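Local coordinates for DNA replication and repair protein RecF (Caldanaerobacter subterraneus subsp. tengcongensis, PDB 5Z69) that binds ATP and probably single-stranded DNA, and is thought to serve in DNA replication, recombinational repair and the SOS response, at residues E12-N17 / Y74-G79; G118-V123 / K316-L321; S216-E221 / K302-E307; N252-S257 / L265-G270. All coordinates share one frame; numbering follows the deposited sequence.

Overall arrangement
Four contacts in one RecF chain illustrate how chemistry follows position in a fold. Interactions 1 and 2 are strand pairings in two different sheets, antiparallel and parallel respectively, and both pack on helix 43-55; interaction 1 is partly buried, whereas interaction 2 is wholly buried. Interactions 2 and 3 share a neighbourhood: Pro317 touches Leu306 of helix 291-313, and the same helix meets helix 186-222 through Leu303, Ser304 and Glu307. Interaction 3 mixes an enclosed aromatic ring with a salt bridge. Interaction 4, about 44 Å from interaction 1 between centres, has no direct hydrogen bond between its segments, relying on a valine packed on a helix and on bridging waters, and lies within reach of the second subunit.

Interaction 1 of 4, residues E12-N17 / Y74-G79; sequences EIFVDN and YFYVRG
Glu12 opens the contact through its backbone, its O receiving a CA-H...O contact from Gly79 CA at 3.5 Å. Ile13 pairs with Gly79 without hydrogen bonds, and its side chain reaches diagonally to Val77: CG1 lies anti to the backbone N (chi1 -164°), and CD1 beyond it comes to 3.6 Å from Val77 CG1. This face rests on helix 43-55, with Ile13 against Ile50 and Val77 against Leu52 and Leu53. Phe14 turns to the other face and forms a hydrogen-bonded backbone pair with Arg78. In one of its two modelled conformers, the Arg78 guanidinium lies 14° from parallel to the Phe14 ring, with NH1 4.0 Å from Phe14 CB; NH2 then bonds Tyr76 OH, and a water links NH1, weakly, to Glu12 OE2. Phe14 CD2 meets the edge of the Tyr76 ring, 4.1 Å from Tyr76 CE2, and Tyr76 OH is also bonded to Glu92. Val15 returns to the face of Ile13, paired with Val77. Asp16 pairs with Tyr76 through the backbone, while its OD2 accepts a bond from Tyr74 OH at 2.7 Å, met on the syn side but 35° out of the carboxylate plane. Asn17 ND2 lies 3.6 Å above the plane of the Tyr74 ring, offset toward the rim, and is weakly bonded to Tyr74 O. The Tyr74 hydroxyl is thus fixed by the carboxylate, with the amide nitrogen above one ring face, while the Ile13 face stays apolar beside the helix.

Interaction 2 of 4, residues G118-V123 / K316-L321; sequences GHFLTV and KPVLLL
Parallel beta pairing, Thr122 with Val318 and Val123 with Leu319, joins the outermost strand 122-125 of the mixed sheet to strand 318-321 in the buried core of the ATPase fold. Three backbone hydrogen bonds carry it: Val318 N to Leu121 O at 2.9 Å, Val123 N to Val318 O at 3.1 Å and, almost straight at 176°, Leu320 N to Val123 O at 2.9 Å. Thr122 CA also lies 3.1 Å from Val318 O in a CA-H...O contact. Side chains close the pairing ahead of the regular strands. Phe120 sends CE1 obliquely to Val318 CG2, 3.6 Å away, and Leu121 CB meets Pro317 CB at 3.9 Å. Thr122 divides its branches: CG2, anti to the carbonyl carbon, touches Leu320 CD1 at 3.9 Å, while OG1 is hydrogen-bonded with Ser54 and Arg51. The sequence of strand 318-321 and its place in the sheet are consistent with the Walker B strand of ABC-type ATPases. On the face of Phe120, Thr122 and Leu320 lies helix 43-55; Pro317, Leu121 and Val123 meet helix 291-313, and strand 345-349 continues the sheet beyond strand 318-321.

Interaction 3 of 4, residues S216-E221 / K302-E307; sequences SKFLME and KLSELE
Phe218 inserts its ring between its own neighbour Lys217 and the helix segment 302-307, where Leu303 and Glu307 are its principal partners. Its CG lies anti to the carbonyl carbon, on the side of the second helix, and one face of the ring lies over Leu303. Leu303 CB sits 3.7 Å from the centroid of the Phe218 ring and only 4° off its normal, a clear CH-pi contact, and Leu303 CD1 extends the overlap to Phe218 CD1 at 3.7 Å. The opposite face is covered from within the first helix: the lysine chain bends repeatedly, laying Lys217 CE 3.5 Å above the centre of the Phe218 ring. An aromatic side chain is thus sandwiched between two aliphatic groups, one from each helix. Ser304 OG comes to the rim near the ring plane, 3.6 Å from Phe218 CD2; it is hydrogen-bonded to the backbone O of Cys300 and to Ser214 OG.

Glu307 supplies the polar boundary. Its extended chain carries OE2 to 3.0 Å from Lys217 NZ, a salt bridge that uses the syn lone pair of the carboxylate oxygen, and the same OE2 stands 3.5 Å from Phe218 CZ. A further bend at chi4 (-68°) places NZ beside the acid. The other oxygen, OE1, is held by Ser214 and by a water that also accepts a weak bond from Lys217 NZ. The axes of segments 216-221 and 302-307 come within 9.9 Å at 137°, an inclined helix-helix packing with a ring between aliphatic groups and a salt bridge at its rim; it links helix 186-222 to helix 291-313, which packs on strand 122-125.

Interaction 4 of 4, residues N252-S257 / L265-G270; sequences NRLTKS and LSTQVG
Val269 is the apolar centre of this contact, lodging against one side of helix 243-256. Leu254 reaches it with CD2, 3.6 Å from Val269 CB, the two side chains lying obliquely to each other. Val269 CG1 turns to Leu254 CD2 at 3.7 Å, while CG2, anti to its own carbonyl carbon, settles 3.6 Å from Arg253 O and 3.8 Å from Arg253 CB. Thr267 CG2 adds a looser touch on Leu254 CD2.

Outside this apolar patch, water does the joining. Ser257 OG is 2.9 Å from a water that accepts from Val269 N, and also 2.9 Å from a second water that donates to Gln268 OE1. The hydroxyl thus links segment 252-257 to the loop by two water bridges, while its closest direct neighbour across the contact is Gln268 CG at 3.7 Å.

Farther out, Asp261 accepts a bond from Gln268 N, Asn170 holds Thr267 OG1, and Lys277 of the second subunit binds Gln268 OE1. Leu254 also packs on Leu193 of helix 186-222, and Thr267 on Leu166 of helix 153-177. The result is a chain reversal in which the loop after helix 258-264 packs back on helix 243-256, in the helical region far from the nucleotide and beside the second subunit.

Interaction 1 of 4, residues E12-N17 / Y74-G79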
# COMPACT_ATOMS: atom_id res chain seq x y z
N GLU A 12 -19.02 -21.72 -34.36
CA GLU A 12 -20.43 -21.53 -34.18
C GLU A 12 -20.75 -21.56 -32.70
O GLU A 12 -19.97 -22.08 -31.89
CB GLU A 12 -21.25 -22.62 -34.93
CG GLU A 12 -21.15 -23.96 -34.26
CD GLU A 12 -22.15 -24.98 -34.79
OE1 GLU A 12 -22.11 -25.28 -36.00
OE2 GLU A 12 -22.97 -25.49 -34.00
N ILE A 13 -21.91 -21.04 -32.35
CA ILE A 13 -22.40 -21.17 -30.99
C ILE A 13 -23.90 -21.43 -31.05
O ILE A 13 -24.60 -20.94 -31.95
CB ILE A 13 -22.11 -19.91 -30.13
CG1 ILE A 13 -22.25 -20.22 -28.63
CG2 ILE A 13 -23.02 -18.76 -30.53
CD1 ILE A 13 -21.72 -19.08 -27.69
N PHE A 14 -24.38 -22.21 -30.09
CA PHE A 14 -25.81 -22.48 -29.99
C PHE A 14 -26.27 -21.99 -28.62
O PHE A 14 -25.68 -22.38 -27.62
CB PHE A 14 -26.11 -23.97 -30.13
CG PHE A 14 -27.59 -24.29 -30.07
CD1 PHE A 14 -28.39 -24.13 -31.20
CD2 PHE A 14 -28.17 -24.74 -28.90
CE1 PHE A 14 -29.75 -24.40 -31.16
CE2 PHE A 14 -29.56 -25.03 -28.84
CZ PHE A 14 -30.34 -24.85 -29.96
N VAL A 15 -27.29 -21.13 -28.59
CA VAL A 15 -27.79 -20.62 -27.32
C VAL A 15 -29.26 -20.99 -27.10
O VAL A 15 -30.10 -20.79 -27.96
CB VAL A 15 -27.60 -19.09 -27.21
CG1 VAL A 15 -26.11 -18.75 -27.06
CG2 VAL A 15 -28.18 -18.39 -28.45
N ASP A 16 -29.54 -21.52 -25.92
CA ASP A 16 -30.88 -21.99 -25.59
C ASP A 16 -31.30 -21.42 -24.22
O ASP A 16 -30.66 -21.71 -23.21
CB ASP A 16 -30.89 -23.53 -25.59
CG ASP A 16 -32.27 -24.13 -25.32
OD1 ASP A 16 -33.27 -23.37 -25.36
OD2 ASP A 16 -32.32 -25.36 -25.06
N ASN A 17 -32.36 -20.62 -24.19
CA ASN A 17 -32.79 -19.92 -22.96
C ASN A 17 -31.70 -19.08 -22.32
O ASN A 17 -31.65 -18.93 -21.09
CB ASN A 17 -33.32 -20.90 -21.91
CG ASN A 17 -34.59 -21.60 -22.34
OD1 ASN A 17 -35.39 -21.06 -23.11
ND2 ASN A 17 -34.80 -22.81 -21.85
N TYR A 74 -33.60 -23.60 -17.09
CA TYR A 74 -32.18 -23.80 -17.42
C TYR A 74 -31.74 -22.90 -18.55
O TYR A 74 -32.57 -22.37 -19.30
CB TYR A 74 -31.89 -25.25 -17.85
CG TYR A 74 -32.43 -25.57 -19.24
CD1 TYR A 74 -33.75 -26.01 -19.42
CD2 TYR A 74 -31.64 -25.42 -20.37
CE1 TYR A 74 -34.26 -26.30 -20.69
CE2 TYR A 74 -32.12 -25.70 -21.63
CZ TYR A 74 -33.43 -26.15 -21.79
OH TYR A 74 -33.88 -26.40 -23.05
N PHE A 75 -30.43 -22.75 -18.71
CA PHE A 75 -29.92 -22.31 -20.00
C PHE A 75 -28.86 -23.29 -20.48
O PHE A 75 -28.31 -24.10 -19.71
CB PHE A 75 -29.37 -20.89 -19.96
CG PHE A 75 -28.03 -20.75 -19.25
CD1 PHE A 75 -26.83 -21.11 -19.87
CD2 PHE A 75 -27.96 -20.19 -17.98
CE1 PHE A 75 -25.61 -20.95 -19.23
CE2 PHE A 75 -26.73 -20.04 -17.31
CZ PHE A 75 -25.55 -20.41 -17.94
N TYR A 76 -28.55 -23.20 -21.76
CA TYR A 76 -27.60 -24.11 -22.35
C TYR A 76 -26.85 -23.40 -23.45
O TYR A 76 -27.46 -22.75 -24.31
CB TYR A 76 -28.34 -25.34 -22.89
CG TYR A 76 -27.48 -26.29 -23.73
CD1 TYR A 76 -26.59 -27.16 -23.12
CD2 TYR A 76 -27.57 -26.30 -25.11
CE1 TYR A 76 -25.82 -28.05 -23.88
CE2 TYR A 76 -26.80 -27.20 -25.88
CZ TYR A 76 -25.95 -28.08 -25.24
OH TYR A 76 -25.16 -28.94 -25.96
N VAL A 77 -25.53 -23.52 -23.42
CA VAL A 77 -24.70 -22.93 -24.47
C VAL A 77 -23.74 -23.99 -25.00
O VAL A 77 -23.12 -24.70 -24.20
CB VAL A 77 -23.90 -21.71 -23.96
CG1 VAL A 77 -23.06 -21.11 -25.08
CG2 VAL A 77 -24.84 -20.64 -23.40
N ARG A 78 -23.64 -24.09 -26.32
CA ARG A 78 -22.69 -25.02 -26.96
C ARG A 78 -21.89 -24.31 -28.03
O ARG A 78 -22.44 -23.68 -28.94
CB ARG A 78 -23.36 -26.23 -27.61
CG ARG A 78 -22.34 -26.99 -28.51
CD ARG A 78 -22.99 -27.79 -29.67
NE ARG A 78 -24.14 -28.47 -29.14
CZ ARG A 78 -25.37 -28.47 -29.64
NH1 ARG A 78 -25.69 -27.88 -30.79
NH2 ARG A 78 -26.28 -29.11 -28.94
N GLY A 79 -20.58 -24.39 -27.90
CA GLY A 79 -19.67 -23.80 -28.87
C GLY A 79 -18.85 -24.88 -29.53
O GLY A 79 -18.47 -25.88 -28.89
O HOH W 1 -24.27 -27.84 -33.39

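Interaction 2 of 4, residues G118-V123 / K316-L321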
# COMPACT_ATOMS: atom_id res chain seq x y z
N GLY A 118 -8.16 -23.11 -20.22
CA GLY A 118 -8.56 -22.30 -21.34
C GLY A 118 -8.58 -23.30 -22.51
O GLY A 118 -7.66 -23.41 -23.35
N HIS A 119 -9.64 -24.09 -22.54
CA HIS A 119 -9.95 -24.90 -23.71
C HIS A 119 -10.25 -23.96 -24.87
O HIS A 119 -9.97 -24.27 -26.02
CB HIS A 119 -11.15 -25.82 -23.42
CG HIS A 119 -10.81 -27.00 -22.56
ND1 HIS A 119 -10.21 -28.14 -23.06
CD2 HIS A 119 -10.96 -27.21 -21.22
CE1 HIS A 119 -10.00 -28.99 -22.07
NE2 HIS A 119 -10.45 -28.45 -20.95
N PHE A 120 -10.84 -22.82 -24.53
CA PHE A 120 -11.18 -21.77 -25.50
C PHE A 120 -10.71 -20.44 -24.95
O PHE A 120 -11.24 -19.95 -23.95
CB PHE A 120 -12.70 -21.74 -25.74
CG PHE A 120 -13.18 -20.59 -26.61
CD1 PHE A 120 -12.64 -20.38 -27.87
CD2 PHE A 120 -14.22 -19.78 -26.18
CE1 PHE A 120 -13.10 -19.34 -28.68
CE2 PHE A 120 -14.70 -18.74 -26.99
CZ PHE A 120 -14.12 -18.51 -28.24
N LEU A 121 -9.70 -19.84 -25.59
CA LEU A 121 -9.14 -18.56 -25.07
C LEU A 121 -9.74 -17.34 -25.74
O LEU A 121 -9.76 -17.23 -26.97
CB LEU A 121 -7.62 -18.51 -25.25
CG LEU A 121 -6.86 -19.66 -24.59
CD1 LEU A 121 -5.41 -19.69 -25.01
CD2 LEU A 121 -6.98 -19.45 -23.08
N THR A 122 -10.21 -16.42 -24.91
CA THR A 122 -10.71 -15.13 -25.35
C THR A 122 -10.05 -14.03 -24.52
O THR A 122 -9.57 -14.27 -23.43
CB THR A 122 -12.25 -15.00 -25.18
OG1 THR A 122 -12.58 -15.42 -23.85
CG2 THR A 122 -13.03 -15.86 -26.20
N VAL A 123 -10.03 -12.82 -25.06
CA VAL A 123 -9.79 -11.62 -24.26
C VAL A 123 -10.93 -10.68 -24.56
O VAL A 123 -11.26 -10.45 -25.72
CB VAL A 123 -8.45 -10.94 -24.60
CG1 VAL A 123 -8.25 -9.66 -23.75
CG2 VAL A 123 -7.31 -11.92 -24.40
N LYS A 316 -3.26 -18.20 -30.18
CA LYS A 316 -3.84 -16.89 -30.47
C LYS A 316 -5.33 -16.90 -30.14
O LYS A 316 -6.11 -17.68 -30.73
CB LYS A 316 -3.62 -16.50 -31.93
CG LYS A 316 -4.18 -15.14 -32.31
CD LYS A 316 -3.88 -14.76 -33.77
CE LYS A 316 -2.41 -14.46 -33.99
NZ LYS A 316 -2.01 -13.20 -33.29
N PRO A 317 -5.74 -16.03 -29.20
CA PRO A 317 -7.12 -16.04 -28.69
C PRO A 317 -8.10 -15.36 -29.60
O PRO A 317 -7.72 -14.65 -30.53
CB PRO A 317 -7.01 -15.27 -27.38
CG PRO A 317 -5.89 -14.31 -27.63
CD PRO A 317 -4.89 -15.09 -28.45
N VAL A 318 -9.38 -15.57 -29.31
CA VAL A 318 -10.45 -14.84 -29.95
C VAL A 318 -10.63 -13.51 -29.21
O VAL A 318 -10.53 -13.47 -28.00
CB VAL A 318 -11.76 -15.65 -29.96
CG1 VAL A 318 -12.91 -14.76 -30.38
CG2 VAL A 318 -11.62 -16.89 -30.91
N LEU A 319 -10.93 -12.44 -29.94
CA LEU A 319 -11.06 -11.14 -29.32
C LEU A 319 -12.55 -10.74 -29.22
O LEU A 319 -13.29 -10.83 -30.20
CB LEU A 319 -10.24 -10.09 -30.11
CG LEU A 319 -8.76 -9.94 -29.75
CD1 LEU A 319 -8.10 -11.23 -29.33
CD2 LEU A 319 -7.97 -9.28 -30.88
N LEU A 320 -12.98 -10.33 -28.02
CA LEU A 320 -14.33 -9.83 -27.81
C LEU A 320 -14.34 -8.32 -27.45
O LEU A 320 -13.76 -7.91 -26.43
CB LEU A 320 -15.01 -10.66 -26.70
CG LEU A 320 -14.94 -12.18 -26.93
CD1 LEU A 320 -15.54 -12.86 -25.73
CD2 LEU A 320 -15.65 -12.55 -28.19
N LEU A 321 -14.99 -7.53 -28.30
CA LEU A 321 -14.97 -6.07 -28.12
C LEU A 321 -16.38 -5.58 -27.86
O LEU A 321 -17.20 -5.47 -28.77
CB LEU A 321 -14.38 -5.39 -29.36
CG LEU A 321 -12.85 -5.32 -29.42
CD1 LEU A 321 -12.27 -6.73 -29.54
CD2 LEU A 321 -12.37 -4.46 -30.59

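Interaction 3 of 4, residues S216-E221 / K302-E307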
# COMPACT_ATOMS: atom_id res chain seq x y z
N SER A 216 4.39 -0.84 -20.02
CA SER A 216 5.30 0.29 -20.22
C SER A 216 5.56 0.49 -21.70
O SER A 216 5.69 1.62 -22.17
CB SER A 216 6.63 0.07 -19.50
OG SER A 216 6.48 0.22 -18.10
N LYS A 217 5.64 -0.63 -22.42
CA LYS A 217 5.82 -0.59 -23.86
C LYS A 217 4.61 0.07 -24.51
O LYS A 217 4.75 1.00 -25.29
CB LYS A 217 6.06 -2.00 -24.40
CG LYS A 217 6.48 -2.09 -25.87
CD LYS A 217 5.29 -2.20 -26.83
CE LYS A 217 4.38 -3.37 -26.47
NZ LYS A 217 5.00 -4.71 -26.68
N PHE A 218 3.41 -0.40 -24.18
CA PHE A 218 2.20 0.13 -24.82
C PHE A 218 1.93 1.59 -24.45
O PHE A 218 1.60 2.41 -25.31
CB PHE A 218 0.98 -0.73 -24.46
CG PHE A 218 0.93 -2.05 -25.19
CD1 PHE A 218 0.71 -2.09 -26.56
CD2 PHE A 218 1.10 -3.25 -24.52
CE1 PHE A 218 0.66 -3.29 -27.24
CE2 PHE A 218 1.07 -4.45 -25.19
CZ PHE A 218 0.85 -4.47 -26.56
N LEU A 219 2.08 1.91 -23.17
CA LEU A 219 1.87 3.27 -22.67
C LEU A 219 2.81 4.27 -23.33
O LEU A 219 2.38 5.36 -23.74
CB LEU A 219 2.04 3.30 -21.15
CG LEU A 219 1.84 4.66 -20.49
CD1 LEU A 219 0.39 5.12 -20.66
CD2 LEU A 219 2.23 4.61 -19.02
N MET A 220 4.08 3.90 -23.46
CA MET A 220 5.08 4.81 -24.00
C MET A 220 4.83 5.07 -25.48
O MET A 220 5.33 6.05 -26.04
CB MET A 220 6.49 4.24 -23.80
CG MET A 220 7.62 5.27 -23.91
SD MET A 220 7.46 6.66 -22.75
CE MET A 220 9.12 7.35 -22.80
N GLU A 221 4.04 4.21 -26.11
CA GLU A 221 3.77 4.32 -27.54
C GLU A 221 2.61 5.25 -27.87
O GLU A 221 2.64 5.93 -28.89
CB GLU A 221 3.49 2.94 -28.15
CG GLU A 221 4.64 1.94 -28.11
CD GLU A 221 5.89 2.45 -28.79
OE1 GLU A 221 5.77 3.06 -29.87
OE2 GLU A 221 6.99 2.25 -28.23
N LYS A 302 -5.12 -4.11 -20.85
CA LYS A 302 -5.78 -5.19 -21.61
C LYS A 302 -4.93 -5.62 -22.81
O LYS A 302 -4.85 -6.81 -23.13
CB LYS A 302 -7.18 -4.76 -22.07
CG LYS A 302 -8.14 -4.36 -20.93
CD LYS A 302 -8.51 -5.54 -20.03
CE LYS A 302 -9.28 -6.60 -20.85
NZ LYS A 302 -9.76 -7.78 -20.05
N LEU A 303 -4.29 -4.66 -23.46
CA LEU A 303 -3.35 -4.97 -24.53
C LEU A 303 -2.25 -5.88 -24.00
O LEU A 303 -1.81 -6.80 -24.69
CB LEU A 303 -2.76 -3.69 -25.13
CG LEU A 303 -3.68 -2.90 -26.06
CD1 LEU A 303 -2.98 -1.63 -26.55
CD2 LEU A 303 -4.12 -3.75 -27.25
N SER A 304 -1.84 -5.65 -22.76
CA SER A 304 -0.81 -6.46 -22.11
C SER A 304 -1.31 -7.85 -21.73
O SER A 304 -0.57 -8.84 -21.81
CB SER A 304 -0.30 -5.75 -20.86
OG SER A 304 0.47 -4.62 -21.23
N GLU A 305 -2.57 -7.92 -21.30
CA GLU A 305 -3.20 -9.19 -21.00
C GLU A 305 -3.11 -10.07 -22.22
O GLU A 305 -2.65 -11.21 -22.17
CB GLU A 305 -4.66 -8.98 -20.58
CG GLU A 305 -5.40 -10.28 -20.22
CD GLU A 305 -6.89 -10.08 -20.05
OE1 GLU A 305 -7.30 -8.97 -19.63
OE2 GLU A 305 -7.65 -11.03 -20.34
N LEU A 306 -3.53 -9.50 -23.34
CA LEU A 306 -3.50 -10.18 -24.62
C LEU A 306 -2.09 -10.66 -24.97
O LEU A 306 -1.87 -11.83 -25.30
CB LEU A 306 -4.04 -9.25 -25.70
CG LEU A 306 -3.92 -9.74 -27.14
CD1 LEU A 306 -4.54 -11.11 -27.31
CD2 LEU A 306 -4.56 -8.72 -28.08
N GLU A 307 -1.13 -9.75 -24.90
CA GLU A 307 0.25 -10.08 -25.24
C GLU A 307 0.82 -11.19 -24.35
O GLU A 307 1.39 -12.15 -24.85
CB GLU A 307 1.12 -8.83 -25.14
CG GLU A 307 2.59 -9.12 -25.28
CD GLU A 307 3.41 -7.83 -25.33
OE1 GLU A 307 4.20 -7.60 -24.40
OE2 GLU A 307 3.22 -7.06 -26.29
O HOH W 2 6.88 -6.69 -24.51

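Interaction 4 of 4, residues N252-S257 / L265-G270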
# COMPACT_ATOMS: atom_id res chain seq x y z
N ASN A 252 4.46 -15.48 10.53
CA ASN A 252 4.62 -14.58 11.69
C ASN A 252 3.45 -13.62 11.80
O ASN A 252 2.91 -13.37 12.89
CB ASN A 252 5.92 -13.78 11.60
CG ASN A 252 7.16 -14.66 11.65
OD1 ASN A 252 8.24 -14.25 11.21
ND2 ASN A 252 7.01 -15.87 12.19
N ARG A 253 3.05 -13.07 10.66
CA ARG A 253 1.94 -12.15 10.61
C ARG A 253 0.62 -12.80 11.01
O ARG A 253 -0.16 -12.17 11.70
CB ARG A 253 1.86 -11.53 9.22
CG ARG A 253 3.07 -10.68 8.93
CD ARG A 253 3.17 -10.20 7.50
NE ARG A 253 4.21 -9.19 7.41
CZ ARG A 253 4.10 -8.05 6.75
NH1 ARG A 253 2.98 -7.78 6.08
NH2 ARG A 253 5.11 -7.18 6.75
N LEU A 254 0.39 -14.05 10.60
CA LEU A 254 -0.83 -14.77 10.98
C LEU A 254 -0.92 -14.90 12.50
O LEU A 254 -1.97 -14.68 13.12
CB LEU A 254 -0.88 -16.18 10.35
CG LEU A 254 -0.98 -16.29 8.83
CD1 LEU A 254 -0.78 -17.71 8.34
CD2 LEU A 254 -2.35 -15.80 8.46
N THR A 255 0.21 -15.30 13.09
CA THR A 255 0.28 -15.50 14.54
C THR A 255 -0.01 -14.21 15.29
O THR A 255 -0.77 -14.20 16.26
CB THR A 255 1.66 -16.05 14.95
OG1 THR A 255 1.94 -17.24 14.22
CG2 THR A 255 1.68 -16.37 16.45
N LYS A 256 0.58 -13.10 14.83
CA LYS A 256 0.37 -11.80 15.46
C LYS A 256 -1.03 -11.24 15.24
O LYS A 256 -1.42 -10.24 15.85
CB LYS A 256 1.40 -10.80 14.95
CG LYS A 256 2.81 -11.06 15.46
CD LYS A 256 3.87 -10.54 14.50
N SER A 257 -1.81 -11.90 14.38
CA SER A 257 -3.10 -11.36 13.97
C SER A 257 -4.26 -11.97 14.76
O SER A 257 -5.42 -11.59 14.58
CB SER A 257 -3.30 -11.61 12.47
OG SER A 257 -4.41 -10.88 11.97
N LEU A 265 -13.77 -11.97 13.12
CA LEU A 265 -14.10 -13.27 12.56
C LEU A 265 -13.69 -13.34 11.08
O LEU A 265 -14.46 -13.79 10.23
CB LEU A 265 -15.58 -13.57 12.74
CG LEU A 265 -16.09 -13.85 14.16
CD1 LEU A 265 -17.59 -14.15 14.14
CD2 LEU A 265 -15.33 -14.99 14.84
N SER A 266 -12.47 -12.87 10.79
CA SER A 266 -11.90 -12.96 9.44
C SER A 266 -10.38 -13.03 9.53
O SER A 266 -9.81 -12.97 10.61
CB SER A 266 -12.32 -11.76 8.59
OG SER A 266 -11.65 -10.59 9.06
N THR A 267 -9.72 -13.15 8.38
CA THR A 267 -8.27 -13.28 8.35
C THR A 267 -7.69 -12.09 7.63
O THR A 267 -7.89 -11.97 6.42
CB THR A 267 -7.83 -14.59 7.62
OG1 THR A 267 -8.40 -15.72 8.28
CG2 THR A 267 -6.31 -14.73 7.61
N GLN A 268 -7.00 -11.18 8.33
CA GLN A 268 -6.50 -9.98 7.63
C GLN A 268 -5.19 -10.25 6.89
O GLN A 268 -4.77 -9.44 6.05
CB GLN A 268 -6.35 -8.78 8.61
CG GLN A 268 -4.98 -8.55 9.14
CD GLN A 268 -4.05 -7.74 8.24
OE1 GLN A 268 -2.84 -7.87 8.37
NE2 GLN A 268 -4.58 -6.91 7.35
N VAL A 269 -4.54 -11.38 7.16
CA VAL A 269 -3.26 -11.67 6.53
C VAL A 269 -3.37 -12.62 5.33
O VAL A 269 -3.82 -13.75 5.46
CB VAL A 269 -2.26 -12.30 7.52
CG1 VAL A 269 -1.03 -12.77 6.79
CG2 VAL A 269 -1.87 -11.28 8.63
N GLY A 270 -2.92 -12.19 4.16
CA GLY A 270 -2.78 -13.12 3.05
C GLY A 270 -3.07 -12.51 1.69
O GLY A 270 -3.44 -11.32 1.61
O HOH W 3 -4.81 -12.81 9.85
O HOH W 4 -2.90 -8.51 11.33